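Local coordinates for protein importin subunit beta-1 (Saccharomyces cerevisiae, PDB 5OWU) that carries proteins into the nucleus as the importin beta subunit, working with importin alpha, which binds the classical nuclear localization signal of the cargo, at residues N223-M226 against Q227-E231; S320-K323 against D324-N328; H410-L413 against P414-N418. All coordinates share one frame; numbering follows the deposited sequence.

Interaction 1. Residues N223-M226 against Q227-E231; sequences NYLM and QVVCE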
ATOM      1  N   ASN A 223     -21.437  14.350 -21.764  1.00 36.36           N
ATOM      2  CA  ASN A 223     -21.219  14.010 -23.164  1.00 46.12           C
ATOM      3  C   ASN A 223     -20.117  14.870 -23.763  1.00 37.59           C
ATOM      4  O   ASN A 223     -19.190  14.355 -24.397  1.00 39.51           O
ATOM      5  CB  ASN A 223     -22.515  14.180 -23.967  1.00 38.80           C
ATOM      6  CG  ASN A 223     -23.525  13.069 -23.707  1.00 40.48           C
ATOM      7  OD1 ASN A 223     -23.192  12.030 -23.147  1.00 44.96           O
ATOM      8  ND2 ASN A 223     -24.769  13.287 -24.127  1.00 43.16           N
ATOM      9  N   TYR A 224     -20.197  16.192 -23.573  1.00 33.50           N
ATOM     10  CA  TYR A 224     -19.199  17.067 -24.182  1.00 36.35           C
ATOM     11  C   TYR A 224     -17.802  16.782 -23.640  1.00 37.47           C
ATOM     12  O   TYR A 224     -16.831  16.692 -24.404  1.00 34.99           O
ATOM     13  CB  TYR A 224     -19.563  18.534 -23.948  1.00 46.51           C
ATOM     14  CG  TYR A 224     -18.539  19.494 -24.509  1.00 42.78           C
ATOM     15  CD1 TYR A 224     -18.412  19.677 -25.877  1.00 50.54           C
ATOM     16  CD2 TYR A 224     -17.695  20.217 -23.672  1.00 41.23           C
ATOM     17  CE1 TYR A 224     -17.480  20.548 -26.400  1.00 62.36           C
ATOM     18  CE2 TYR A 224     -16.757  21.092 -24.189  1.00 43.47           C
ATOM     19  CZ  TYR A 224     -16.653  21.253 -25.554  1.00 52.51           C
ATOM     20  OH  TYR A 224     -15.725  22.125 -26.079  1.00 58.51           O
ATOM     21  N   LEU A 225     -17.676  16.649 -22.318  1.00 32.21           N
ATOM     22  CA  LEU A 225     -16.371  16.362 -21.729  1.00 31.29           C
ATOM     23  C   LEU A 225     -15.797  15.051 -22.263  1.00 35.69           C
ATOM     24  O   LEU A 225     -14.613  14.975 -22.620  1.00 40.65           O
ATOM     25  CB  LEU A 225     -16.483  16.315 -20.207  1.00 35.33           C
ATOM     26  CG  LEU A 225     -15.150  16.103 -19.474  1.00 34.93           C
ATOM     27  CD1 LEU A 225     -14.140  17.162 -19.884  1.00 45.32           C
ATOM     28  CD2 LEU A 225     -15.321  16.115 -17.969  1.00 51.18           C
ATOM     29  N   MET A 226     -16.618  13.997 -22.307  1.00 37.38           N
ATOM     30  CA  MET A 226     -16.131  12.714 -22.811  1.00 43.93           C
ATOM     31  C   MET A 226     -15.725  12.820 -24.275  1.00 35.44           C
ATOM     32  O   MET A 226     -14.731  12.220 -24.698  1.00 36.54           O
ATOM     33  CB  MET A 226     -17.197  11.631 -22.629  1.00 39.68           C
ATOM     34  CG  MET A 226     -17.417  11.226 -21.168  1.00 36.55           C
ATOM     35  SD  MET A 226     -15.913  10.567 -20.436  1.00 34.93           S
ATOM     36  CE  MET A 226     -15.841   8.944 -21.203  1.00 42.16           C
ATOM     37  N   GLN A 227     -16.483  13.583 -25.060  1.00 36.22           N
ATOM     38  CA  GLN A 227     -16.109  13.825 -26.447  1.00 44.73           C
ATOM     39  C   GLN A 227     -14.724  14.454 -26.536  1.00 38.74           C
ATOM     40  O   GLN A 227     -13.883  14.021 -27.335  1.00 39.61           O
ATOM     41  CB  GLN A 227     -17.159  14.713 -27.119  1.00 45.85           C
ATOM     42  CG  GLN A 227     -16.815  15.108 -28.547  1.00 47.30           C
ATOM     43  CD  GLN A 227     -17.977  15.779 -29.267  1.00 55.45           C
ATOM     44  OE1 GLN A 227     -19.134  15.651 -28.865  1.00 53.74           O
ATOM     45  NE2 GLN A 227     -17.667  16.504 -30.334  1.00 60.52           N
ATOM     46  N   VAL A 228     -14.460  15.469 -25.705  1.00 32.14           N
ATOM     47  CA  VAL A 228     -13.150  16.125 -25.723  1.00 37.38           C
ATOM     48  C   VAL A 228     -12.050  15.144 -25.328  1.00 30.08           C
ATOM     49  O   VAL A 228     -10.971  15.112 -25.937  1.00 38.82           O
ATOM     50  CB  VAL A 228     -13.155  17.355 -24.797  1.00 40.65           C
ATOM     51  CG1 VAL A 228     -11.744  17.941 -24.671  1.00 33.46           C
ATOM     52  CG2 VAL A 228     -14.131  18.409 -25.307  1.00 44.71           C
ATOM     53  N   VAL A 229     -12.288  14.354 -24.284  1.00 35.81           N
ATOM     54  CA  VAL A 229     -11.261  13.423 -23.824  1.00 32.60           C
ATOM     55  C   VAL A 229     -10.950  12.393 -24.912  1.00 37.93           C
ATOM     56  O   VAL A 229      -9.782  12.111 -25.212  1.00 30.95           O
ATOM     57  CB  VAL A 229     -11.700  12.762 -22.503  1.00 32.06           C
ATOM     58  CG1 VAL A 229     -10.756  11.632 -22.119  1.00 27.77           C
ATOM     59  CG2 VAL A 229     -11.736  13.803 -21.390  1.00 32.60           C
ATOM     60  N   CYS A 230     -11.988  11.817 -25.523  1.00 28.92           N
ATOM     61  CA  CYS A 230     -11.774  10.808 -26.564  1.00 38.08           C
ATOM     62  C   CYS A 230     -11.050  11.406 -27.765  1.00 41.90           C
ATOM     63  O   CYS A 230     -10.060  10.841 -28.271  1.00 42.11           O
ATOM     64  CB  CYS A 230     -13.112  10.214 -26.990  1.00 33.81           C
ATOM     65  SG  CYS A 230     -13.905   9.246 -25.695  1.00 41.26           S
ATOM     66  N   GLU A 231     -11.540  12.552 -28.242  1.00 42.98           N
ATOM     67  CA  GLU A 231     -10.853  13.302 -29.278  1.00 46.85           C
ATOM     68  C   GLU A 231      -9.370  13.368 -28.937  1.00 47.65           C
ATOM     69  O   GLU A 231      -8.521  13.116 -29.796  1.00 45.11           O
ATOM     70  CB  GLU A 231     -11.462  14.706 -29.411  1.00 47.59           C
ATOM     71  CG  GLU A 231     -10.996  15.488 -30.634  1.00 57.41           C
ATOM     72  CD  GLU A 231      -9.491  15.728 -30.651  1.00 62.54           C
ATOM     73  OE1 GLU A 231      -8.840  15.403 -31.667  1.00 53.94           O
ATOM     74  OE2 GLU A 231      -8.957  16.232 -29.640  1.00 69.69           O
TER

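Interaction 2. Residues S320-K323 against D324-N328; sequences SSIK and DVVPN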
ATOM      1  N   SER A 320     -18.109  -9.190 -21.781  1.00 43.19           N
ATOM      2  CA  SER A 320     -18.670  -9.096 -23.125  1.00 47.72           C
ATOM      3  C   SER A 320     -17.592  -8.939 -24.189  1.00 43.36           C
ATOM      4  O   SER A 320     -17.798  -9.343 -25.336  1.00 47.84           O
ATOM      5  CB  SER A 320     -19.629  -7.910 -23.206  1.00 52.61           C
ATOM      6  OG  SER A 320     -20.639  -7.983 -22.213  1.00 42.07           O
ATOM      7  N   SER A 321     -16.457  -8.337 -23.842  1.00 32.97           N
ATOM      8  CA  SER A 321     -15.440  -7.963 -24.818  1.00 37.09           C
ATOM      9  C   SER A 321     -14.314  -8.983 -24.954  1.00 38.26           C
ATOM     10  O   SER A 321     -13.412  -8.774 -25.773  1.00 33.03           O
ATOM     11  CB  SER A 321     -14.836  -6.611 -24.437  1.00 48.00           C
ATOM     12  OG  SER A 321     -15.845  -5.650 -24.193  1.00 35.83           O
ATOM     13  N   ILE A 322     -14.337 -10.065 -24.170  1.00 42.62           N
ATOM     14  CA  ILE A 322     -13.218 -11.012 -24.145  1.00 43.15           C
ATOM     15  C   ILE A 322     -12.855 -11.464 -25.550  1.00 44.95           C
ATOM     16  O   ILE A 322     -11.675 -11.487 -25.928  1.00 44.02           O
ATOM     17  CB  ILE A 322     -13.560 -12.216 -23.252  1.00 45.58           C
ATOM     18  CG1 ILE A 322     -13.519 -11.808 -21.786  1.00 53.39           C
ATOM     19  CG2 ILE A 322     -12.588 -13.367 -23.490  1.00 51.92           C
ATOM     20  CD1 ILE A 322     -14.038 -12.865 -20.856  1.00 60.19           C
ATOM     21  N   LYS A 323     -13.869 -11.861 -26.326  1.00 35.73           N
ATOM     22  CA  LYS A 323     -13.667 -12.349 -27.684  1.00 48.20           C
ATOM     23  C   LYS A 323     -12.769 -11.417 -28.488  1.00 40.57           C
ATOM     24  O   LYS A 323     -11.924 -11.873 -29.267  1.00 40.07           O
ATOM     25  CB  LYS A 323     -15.025 -12.507 -28.391  1.00 57.35           C
ATOM     26  CG  LYS A 323     -15.949 -13.605 -27.826  1.00 69.19           C
ATOM     27  CD  LYS A 323     -17.362 -13.576 -28.471  1.00 72.97           C
ATOM     28  CE  LYS A 323     -18.376 -14.475 -27.730  1.00 76.47           C
ATOM     29  NZ  LYS A 323     -19.816 -14.271 -28.138  1.00 84.73           N
ATOM     30  N   ASP A 324     -12.957 -10.107 -28.338  1.00 38.59           N
ATOM     31  CA  ASP A 324     -12.242  -9.120 -29.141  1.00 46.70           C
ATOM     32  C   ASP A 324     -11.004  -8.536 -28.468  1.00 41.80           C
ATOM     33  O   ASP A 324     -10.060  -8.159 -29.171  1.00 50.14           O
ATOM     34  CB  ASP A 324     -13.197  -7.981 -29.510  1.00 50.21           C
ATOM     35  CG  ASP A 324     -14.560  -8.488 -29.948  1.00 59.18           C
ATOM     36  OD1 ASP A 324     -14.606  -9.524 -30.639  1.00 47.10           O
ATOM     37  OD2 ASP A 324     -15.585  -7.877 -29.589  1.00 56.89           O
ATOM     38  N   VAL A 325     -10.974  -8.454 -27.136  1.00 38.70           N
ATOM     39  CA  VAL A 325      -9.847  -7.839 -26.437  1.00 36.33           C
ATOM     40  C   VAL A 325      -8.717  -8.842 -26.234  1.00 40.92           C
ATOM     41  O   VAL A 325      -7.541  -8.532 -26.460  1.00 33.83           O
ATOM     42  CB  VAL A 325     -10.302  -7.253 -25.087  1.00 39.27           C
ATOM     43  CG1 VAL A 325      -9.107  -6.790 -24.282  1.00 42.40           C
ATOM     44  CG2 VAL A 325     -11.268  -6.099 -25.296  1.00 44.08           C
ATOM     45  N   VAL A 326      -9.052 -10.052 -25.774  1.00 27.70           N
ATOM     46  CA  VAL A 326      -8.014 -10.964 -25.277  1.00 25.19           C
ATOM     47  C   VAL A 326      -7.028 -11.367 -26.363  1.00 33.71           C
ATOM     48  O   VAL A 326      -5.822 -11.464 -26.072  1.00 31.37           O
ATOM     49  CB  VAL A 326      -8.663 -12.161 -24.571  1.00 26.35           C
ATOM     50  CG1 VAL A 326      -7.631 -13.245 -24.237  1.00 29.41           C
ATOM     51  CG2 VAL A 326      -9.333 -11.680 -23.302  1.00 31.41           C
ATOM     52  N   PRO A 327      -7.437 -11.632 -27.607  1.00 40.03           N
ATOM     53  CA  PRO A 327      -6.431 -11.958 -28.635  1.00 34.18           C
ATOM     54  C   PRO A 327      -5.377 -10.876 -28.816  1.00 28.53           C
ATOM     55  O   PRO A 327      -4.194 -11.184 -29.033  1.00 39.55           O
ATOM     56  CB  PRO A 327      -7.282 -12.155 -29.896  1.00 43.76           C
ATOM     57  CG  PRO A 327      -8.620 -12.592 -29.377  1.00 43.12           C
ATOM     58  CD  PRO A 327      -8.815 -11.852 -28.087  1.00 35.12           C
ATOM     59  N   ASN A 328      -5.767  -9.607 -28.704  1.00 33.88           N
ATOM     60  CA  ASN A 328      -4.794  -8.525 -28.828  1.00 47.10           C
ATOM     61  C   ASN A 328      -3.821  -8.493 -27.645  1.00 34.24           C
ATOM     62  O   ASN A 328      -2.612  -8.280 -27.834  1.00 33.58           O
ATOM     63  CB  ASN A 328      -5.532  -7.197 -28.978  1.00 44.76           C
ATOM     64  CG  ASN A 328      -6.361  -7.136 -30.256  1.00 46.91           C
ATOM     65  OD1 ASN A 328      -6.087  -7.852 -31.223  1.00 51.06           O
ATOM     66  ND2 ASN A 328      -7.376  -6.284 -30.263  1.00 48.53           N
TER

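Interaction 3. Residues H410-L413 against P414-N418; sequences HQAL and PSILN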
ATOM      1  N   HIS A 410      -3.791 -30.923 -16.298  1.00 22.96           N
ATOM      2  CA  HIS A 410      -3.457 -32.298 -16.651  1.00 34.13           C
ATOM      3  C   HIS A 410      -3.013 -32.395 -18.108  1.00 32.72           C
ATOM      4  O   HIS A 410      -2.020 -33.061 -18.421  1.00 32.58           O
ATOM      5  CB  HIS A 410      -4.653 -33.218 -16.397  1.00 35.97           C
ATOM      6  CG  HIS A 410      -4.333 -34.671 -16.559  1.00 55.52           C
ATOM      7  ND1 HIS A 410      -4.350 -35.306 -17.783  1.00 57.20           N
ATOM      8  CD2 HIS A 410      -3.969 -35.609 -15.653  1.00 65.17           C
ATOM      9  CE1 HIS A 410      -4.019 -36.575 -17.622  1.00 58.09           C
ATOM     10  NE2 HIS A 410      -3.785 -36.785 -16.339  1.00 54.89           N
ATOM     11  N   GLN A 411      -3.725 -31.721 -19.015  1.00 33.15           N
ATOM     12  CA  GLN A 411      -3.382 -31.819 -20.433  1.00 36.46           C
ATOM     13  C   GLN A 411      -2.030 -31.173 -20.738  1.00 37.15           C
ATOM     14  O   GLN A 411      -1.253 -31.697 -21.543  1.00 32.82           O
ATOM     15  CB  GLN A 411      -4.489 -31.176 -21.276  1.00 37.79           C
ATOM     16  CG  GLN A 411      -4.160 -31.002 -22.749  1.00 53.51           C
ATOM     17  CD  GLN A 411      -5.341 -30.468 -23.539  1.00 47.43           C
ATOM     18  OE1 GLN A 411      -5.452 -29.262 -23.782  1.00 48.90           O
ATOM     19  NE2 GLN A 411      -6.235 -31.364 -23.938  1.00 47.79           N
ATOM     20  N   ALA A 412      -1.727 -30.039 -20.107  1.00 33.11           N
ATOM     21  CA  ALA A 412      -0.582 -29.224 -20.501  1.00 33.94           C
ATOM     22  C   ALA A 412       0.678 -29.491 -19.689  1.00 26.85           C
ATOM     23  O   ALA A 412       1.760 -29.045 -20.089  1.00 24.78           O
ATOM     24  CB  ALA A 412      -0.935 -27.737 -20.385  1.00 34.24           C
ATOM     25  N   LEU A 413       0.579 -30.199 -18.573  1.00 25.71           N
ATOM     26  CA  LEU A 413       1.723 -30.298 -17.675  1.00 29.20           C
ATOM     27  C   LEU A 413       2.920 -30.961 -18.342  1.00 32.27           C
ATOM     28  O   LEU A 413       4.044 -30.480 -18.133  1.00 32.04           O
ATOM     29  CB  LEU A 413       1.310 -31.038 -16.396  1.00 27.02           C
ATOM     30  CG  LEU A 413       2.150 -30.875 -15.124  1.00 41.20           C
ATOM     31  CD1 LEU A 413       2.670 -29.463 -14.904  1.00 35.18           C
ATOM     32  CD2 LEU A 413       1.288 -31.301 -13.950  1.00 45.75           C
ATOM     33  N   PRO A 414       2.772 -32.011 -19.151  1.00 35.33           N
ATOM     34  CA  PRO A 414       3.962 -32.547 -19.839  1.00 32.44           C
ATOM     35  C   PRO A 414       4.704 -31.504 -20.661  1.00 30.81           C
ATOM     36  O   PRO A 414       5.926 -31.364 -20.517  1.00 31.87           O
ATOM     37  CB  PRO A 414       3.382 -33.679 -20.701  1.00 36.54           C
ATOM     38  CG  PRO A 414       2.153 -34.114 -19.959  1.00 38.12           C
ATOM     39  CD  PRO A 414       1.586 -32.864 -19.342  1.00 31.64           C
ATOM     40  N   SER A 415       4.002 -30.752 -21.513  1.00 28.62           N
ATOM     41  CA  SER A 415       4.671 -29.734 -22.322  1.00 34.24           C
ATOM     42  C   SER A 415       5.306 -28.645 -21.453  1.00 31.61           C
ATOM     43  O   SER A 415       6.386 -28.123 -21.781  1.00 28.92           O
ATOM     44  CB  SER A 415       3.677 -29.121 -23.306  1.00 36.01           C
ATOM     45  OG  SER A 415       2.592 -28.521 -22.623  1.00 48.16           O
ATOM     46  N   ILE A 416       4.654 -28.284 -20.344  1.00 24.63           N
ATOM     47  CA  ILE A 416       5.193 -27.236 -19.479  1.00 29.58           C
ATOM     48  C   ILE A 416       6.464 -27.719 -18.793  1.00 28.20           C
ATOM     49  O   ILE A 416       7.474 -27.006 -18.748  1.00 35.24           O
ATOM     50  CB  ILE A 416       4.135 -26.778 -18.458  1.00 28.49           C
ATOM     51  CG1 ILE A 416       3.035 -25.993 -19.167  1.00 30.95           C
ATOM     52  CG2 ILE A 416       4.765 -25.903 -17.361  1.00 37.90           C
ATOM     53  CD1 ILE A 416       1.829 -25.686 -18.288  1.00 31.82           C
ATOM     54  N   LEU A 417       6.432 -28.935 -18.241  1.00 26.67           N
ATOM     55  CA  LEU A 417       7.628 -29.500 -17.631  1.00 27.46           C
ATOM     56  C   LEU A 417       8.742 -29.637 -18.657  1.00 31.04           C
ATOM     57  O   LEU A 417       9.921 -29.472 -18.328  1.00 33.41           O
ATOM     58  CB  LEU A 417       7.314 -30.860 -17.008  1.00 35.81           C
ATOM     59  CG  LEU A 417       6.375 -30.891 -15.803  1.00 35.52           C
ATOM     60  CD1 LEU A 417       6.070 -32.330 -15.409  1.00 38.38           C
ATOM     61  CD2 LEU A 417       6.980 -30.135 -14.633  1.00 44.20           C
ATOM     62  N   ASN A 418       8.391 -29.949 -19.907  1.00 28.48           N
ATOM     63  CA  ASN A 418       9.414 -30.042 -20.942  1.00 29.52           C
ATOM     64  C   ASN A 418      10.062 -28.689 -21.184  1.00 36.08           C
ATOM     65  O   ASN A 418      11.269 -28.613 -21.444  1.00 27.52           O
ATOM     66  CB  ASN A 418       8.816 -30.591 -22.238  1.00 28.66           C
ATOM     67  CG  ASN A 418       9.828 -30.642 -23.365  1.00 45.38           C
ATOM     68  OD1 ASN A 418      10.810 -31.379 -23.295  1.00 39.49           O
ATOM     69  ND2 ASN A 418       9.593 -29.861 -24.413  1.00 44.10           N
TER
HETATM   70  O   HOH W   1       1.282 -31.341 -22.608  1.00 29.75           O

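Interaction 1. Residues N223-M226 against Q227-E231
Asn223, Tyr224, Leu225 and Met226 each give a backbone carbonyl to the residue four places on. Gln227 N donates to Asn223 O at 2.9 Å, and Cys230 N to Met226 O at 2.9 Å. Val228 N to Tyr224 O and Val229 N to Leu225 O fill in the pattern. This is regular alpha-helix, within helix 219-233 of HEAT repeat 6.

The aromatic contact is a CH-pi interaction. Val228 CG2 lies over one face of the Tyr224 ring, 4.0 Å from the ring centroid and 18° off its normal. It is displaced toward the rim, nearest to Tyr224 CZ at 3.8 Å. A chi1 of 173° turns Val228 CG2 anti to the carbonyl carbon, back toward Tyr224. An aromatic side chain of another protein also meets the Tyr224 ring. With an alanine in place of Tyr224, Val228 CG2 would probably lose the ring face it lies on, and the aromatic group of the other protein its partner.

Other packing along the helix is apolar. Leu225 CD1 meets Val229 CG2 loosely, at 4.4 Å. Met226, its chain folded, packs on Leu248 of helix 238-255 and Leu267 of helix 260-274. Val185 of helix 177-188 touches Tyr224, Leu225 and Val228.

The four carbonyls are thus satisfied inside the helix, and Asn223 OD1 bonds to Tyr262 OH. Tyr224, Leu225, Met226, Val228 and Val229 meet their neighbours mainly by apolar and aromatic contact.

Interaction 2. Residues S320-K323 against D324-N328
Ser321 O is gripped by two backbone donors. Val325 N comes nearly in line with the carbonyl bond, at 2.8 Å from Ser321 O. Asp324 N lies 2.9 Å from the same Ser321 O but well above the carbonyl plane, and its N-H...O angle is only 134°. The first is an alpha-helical i+4 bond, the second an i+3 bond of 3-10 type. Val326 N donates to Ile322 O at 3.0 Å. Pro327 breaks the series, since its N has no hydrogen to give. Its CD instead sits 3.3 Å from Lys323 O. The usual i+4 bond is also missing at Asp324 and Asn328, and helix 317-332 of HEAT repeat 8 is kinked here. As in HEAT repeats generally, it packs against the other helix of its repeat. Phe358 of helix 347-362 touches Ile322 and Val325, and Ile272 of helix 260-274 touches Val325 and Asp324. Along the helix, chi1 of -73° sets Ile322 CG2 anti to the backbone N, where it meets Val326 CG2 at 3.7 Å, and the two side chains run alongside each other. Ser321 CB meets Val325 CG2 at 3.7 Å, while Ser321 OG bonds back to Phe317 O.

Interaction 3. Residues H410-L413 against P414-N418
Ser415 OG donates to Ala412 O at 2.7 Å, the shortest hydrogen bond here. The motif is a proline-kinked alpha-helix, 402-418, in HEAT repeat 10. Ile416 N donates to the same Ala412 O at 3.0 Å, so one carbonyl oxygen takes a hydroxyl and a backbone N-H. Ser415 OG reaches it because chi1 of 60° places the hydroxyl between the residue's own N and carbonyl carbon, facing back down the helix. Leu417 N to Leu413 O is almost straight, at 2.8 Å with an N-H...O angle of 176°.

Pro414 has no N-H to offer His410 O, and its ring carbon CD faces that oxygen instead. The next N-H up, on Ser415, is bonded to a water at 3.0 Å from Ser415 N. That water donates to Gln411 O at 2.8 Å, and so bridges the gap between the two backbone groups.

Packing lies beyond these bonds. Ala412 CB touches Ile416 CD1 at 4.0 Å, and Phe393 of helix 383-395 packs on both residues. Ile416 also meets Ile435 of helix 425-442. Leu413 and Leu417 approach at a slant, with Leu413 CD1 4.1 Å from Leu417 CG. Leu417 continues onto Val455 of helix 452-463. Leu413 CB lies 3.5 Å from Pro414 CD across the peptide link, a short spacing set largely by that linkage.

In the fold
Each contact is a short run of the first helix in its annotated HEAT repeat: 6, 8 and 10. The centres of interactions 1 and 2 lie about 24 Å apart, and those of interactions 2 and 3 about 26 Å. Interaction 1 is buried and regular in its backbone bonding. The other two are partly buried, carry a proline and are kinked. In interaction 3 a serine hydroxyl and a water join the two segments, whereas the serine hydroxyls of interaction 2 bond back to the preceding turn. Helix 260-274 is shared: Met226 and Cys230 pack on it from interaction 1, Ser321 and Asp324 from interaction 2. Another protein's chain reaches both of these, more extensively interaction 1.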